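Acyl-[acyl-carrier-protein]--UDP-N-acetylglucosamine O-acyltransferase (Acinetobacter baumannii, PDB 4E6U) probably catalyses the transfer of an acyl chain from acyl carrier protein to UDP-N-acetylglucosamine, an early step in making the lipid A part of lipopolysaccharide. Local coordinates at residues A14-S19 / C32-Q37. Sequence-based numbering, arbitrary orientation.
Sequences AIIDPS and CIIGPQ
Ile16 and Ile34 lie side by side on one face of a parallel strand pair, their CG1 atoms 4.0 Å apart, while Ile15 and Ile33 do the same on the other face. In Ile33 a bent chain (chi2 -58°) swings CD1 back toward the neighbouring strand, where it rests 3.9 Å from CD1 of Ile15 and equally close to its CB. Between these layers the backbones are joined by hydrogen bonds from Ile15 N to Cys32 O, Ile34 N to Ile15 O (2.8 Å, almost straight) and Asp17 N to Ile34 O.

Past the strand, Asp17 sets the face of its carboxylate against N and CA of Pro36, CG 3.5 Å from Pro36 CA. Asp17 OD2 takes two bonds from opposite faces of its plane: Ser19 N, 2.9 Å away, closes an Asx turn, and Ser19 OG donates at 2.7 Å. With its proton committed there, Ser19 OG accepts from Gln37 N at 2.9 Å, extending the ladder through a side chain. A water that accepts from Gln37 NE2 donates a weak bond to the same hydroxyl.

The pair joins the first two coils of the left-handed parallel beta-helix built from hexapeptide repeats. Ile28 of strand 27-28 packs inside against Ala14 and Ile16, His11 of a second subunit covers Ile15, and Ile33 continues the ladder by backbone bonds to Val50 and Val52, beside and within strand 51-52.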
loop_
_atom_site.group_PDB
_atom_site.type_symbol
_atom_site.label_atom_id
_atom_site.label_comp_id
_atom_site.label_asym_id
_atom_site.label_seq_id
_atom_site.Cartn_x
_atom_site.Cartn_y
_atom_site.Cartn_z
ATOM N N ALA A 14 0.226 1.747 -29.025
ATOM C CA ALA A 14 -0.101 2.924 -28.223
ATOM C C ALA A 14 -1.288 3.630 -28.882
ATOM O O ALA A 14 -1.464 3.588 -30.128
ATOM C CB ALA A 14 1.076 3.858 -28.141
ATOM N N ILE A 15 -2.120 4.277 -28.081
ATOM C CA ILE A 15 -3.241 5.058 -28.604
ATOM C C ILE A 15 -3.042 6.477 -28.145
ATOM O O ILE A 15 -3.025 6.747 -26.940
ATOM C CB ILE A 15 -4.593 4.501 -28.138
ATOM C CG1 ILE A 15 -4.737 3.052 -28.601
ATOM C CG2 ILE A 15 -5.744 5.354 -28.727
ATOM C CD1 ILE A 15 -5.985 2.333 -28.051
ATOM N N ILE A 16 -2.890 7.385 -29.104
ATOM C CA ILE A 16 -2.457 8.754 -28.840
ATOM C C ILE A 16 -3.501 9.734 -29.334
ATOM O O ILE A 16 -3.778 9.788 -30.547
ATOM C CB ILE A 16 -1.068 9.037 -29.489
ATOM C CG1 ILE A 16 -0.030 8.039 -28.960
ATOM C CG2 ILE A 16 -0.665 10.501 -29.243
ATOM C CD1 ILE A 16 1.343 8.101 -29.637
ATOM N N ASP A 17 -4.086 10.508 -28.430
ATOM C CA ASP A 17 -5.112 11.469 -28.812
ATOM C C ASP A 17 -4.570 12.456 -29.858
ATOM O O ASP A 17 -3.435 12.907 -29.755
ATOM C CB ASP A 17 -5.593 12.244 -27.592
ATOM C CG ASP A 17 -6.880 12.987 -27.858
ATOM O OD1 ASP A 17 -7.940 12.390 -27.633
ATOM O OD2 ASP A 17 -6.842 14.172 -28.293
ATOM N N PRO A 18 -5.378 12.779 -30.888
ATOM C CA PRO A 18 -4.923 13.740 -31.908
ATOM C C PRO A 18 -4.482 15.084 -31.342
ATOM O O PRO A 18 -3.658 15.747 -31.969
ATOM C CB PRO A 18 -6.156 13.899 -32.807
ATOM C CG PRO A 18 -6.872 12.553 -32.690
ATOM C CD PRO A 18 -6.702 12.207 -31.216
ATOM N N SER A 19 -4.974 15.476 -30.165
ATOM C CA SER A 19 -4.550 16.754 -29.563
ATOM C C SER A 19 -3.272 16.659 -28.747
ATOM O O SER A 19 -2.784 17.675 -28.249
ATOM C CB SER A 19 -5.648 17.340 -28.690
ATOM O OG SER A 19 -5.804 16.542 -27.515
ATOM N N CYS A 32 0.120 1.679 -24.321
ATOM C CA CYS A 32 -0.042 2.960 -23.621
ATOM C C CYS A 32 -1.217 3.745 -24.158
ATOM O O CYS A 32 -1.560 3.650 -25.344
ATOM C CB CYS A 32 1.210 3.834 -23.775
ATOM S SG CYS A 32 2.639 3.245 -22.833
ATOM N N ILE A 33 -1.794 4.557 -23.288
ATOM C CA ILE A 33 -2.866 5.455 -23.662
ATOM C C ILE A 33 -2.421 6.857 -23.349
ATOM O O ILE A 33 -2.047 7.150 -22.206
ATOM C CB ILE A 33 -4.159 5.147 -22.850
ATOM C CG1 ILE A 33 -4.594 3.675 -22.987
ATOM C CG2 ILE A 33 -5.272 6.157 -23.176
ATOM C CD1 ILE A 33 -4.841 3.243 -24.427
ATOM N N ILE A 34 -2.425 7.713 -24.357
ATOM C CA ILE A 34 -2.107 9.121 -24.178
ATOM C C ILE A 34 -3.358 9.930 -24.471
ATOM O O ILE A 34 -3.852 9.941 -25.611
ATOM C CB ILE A 34 -0.962 9.575 -25.127
ATOM C CG1 ILE A 34 0.266 8.662 -25.034
ATOM C CG2 ILE A 34 -0.614 11.055 -24.873
ATOM C CD1 ILE A 34 0.880 8.570 -23.636
ATOM N N GLY A 35 -3.904 10.581 -23.453
ATOM C CA GLY A 35 -5.152 11.277 -23.605
ATOM C C GLY A 35 -5.019 12.671 -24.204
ATOM O O GLY A 35 -3.938 13.114 -24.614
ATOM N N PRO A 36 -6.143 13.381 -24.237
ATOM C CA PRO A 36 -6.158 14.707 -24.849
ATOM C C PRO A 36 -5.358 15.732 -24.063
ATOM O O PRO A 36 -5.225 15.645 -22.831
ATOM C CB PRO A 36 -7.642 15.066 -24.850
ATOM C CG PRO A 36 -8.203 14.344 -23.689
ATOM C CD PRO A 36 -7.464 13.022 -23.701
ATOM N N GLN A 37 -4.828 16.723 -24.781
ATOM C CA GLN A 37 -4.112 17.839 -24.144
ATOM C C GLN A 37 -2.918 17.373 -23.314
ATOM O O GLN A 37 -2.595 17.957 -22.267
ATOM C CB GLN A 37 -5.067 18.698 -23.296
ATOM C CG GLN A 37 -6.254 19.251 -24.083
ATOM C CD GLN A 37 -5.818 20.129 -25.230
ATOM O OE1 GLN A 37 -4.917 20.958 -25.084
ATOM N NE2 GLN A 37 -6.462 19.958 -26.385
HETATM O O HOH W 1 -8.763 18.078 -26.795
#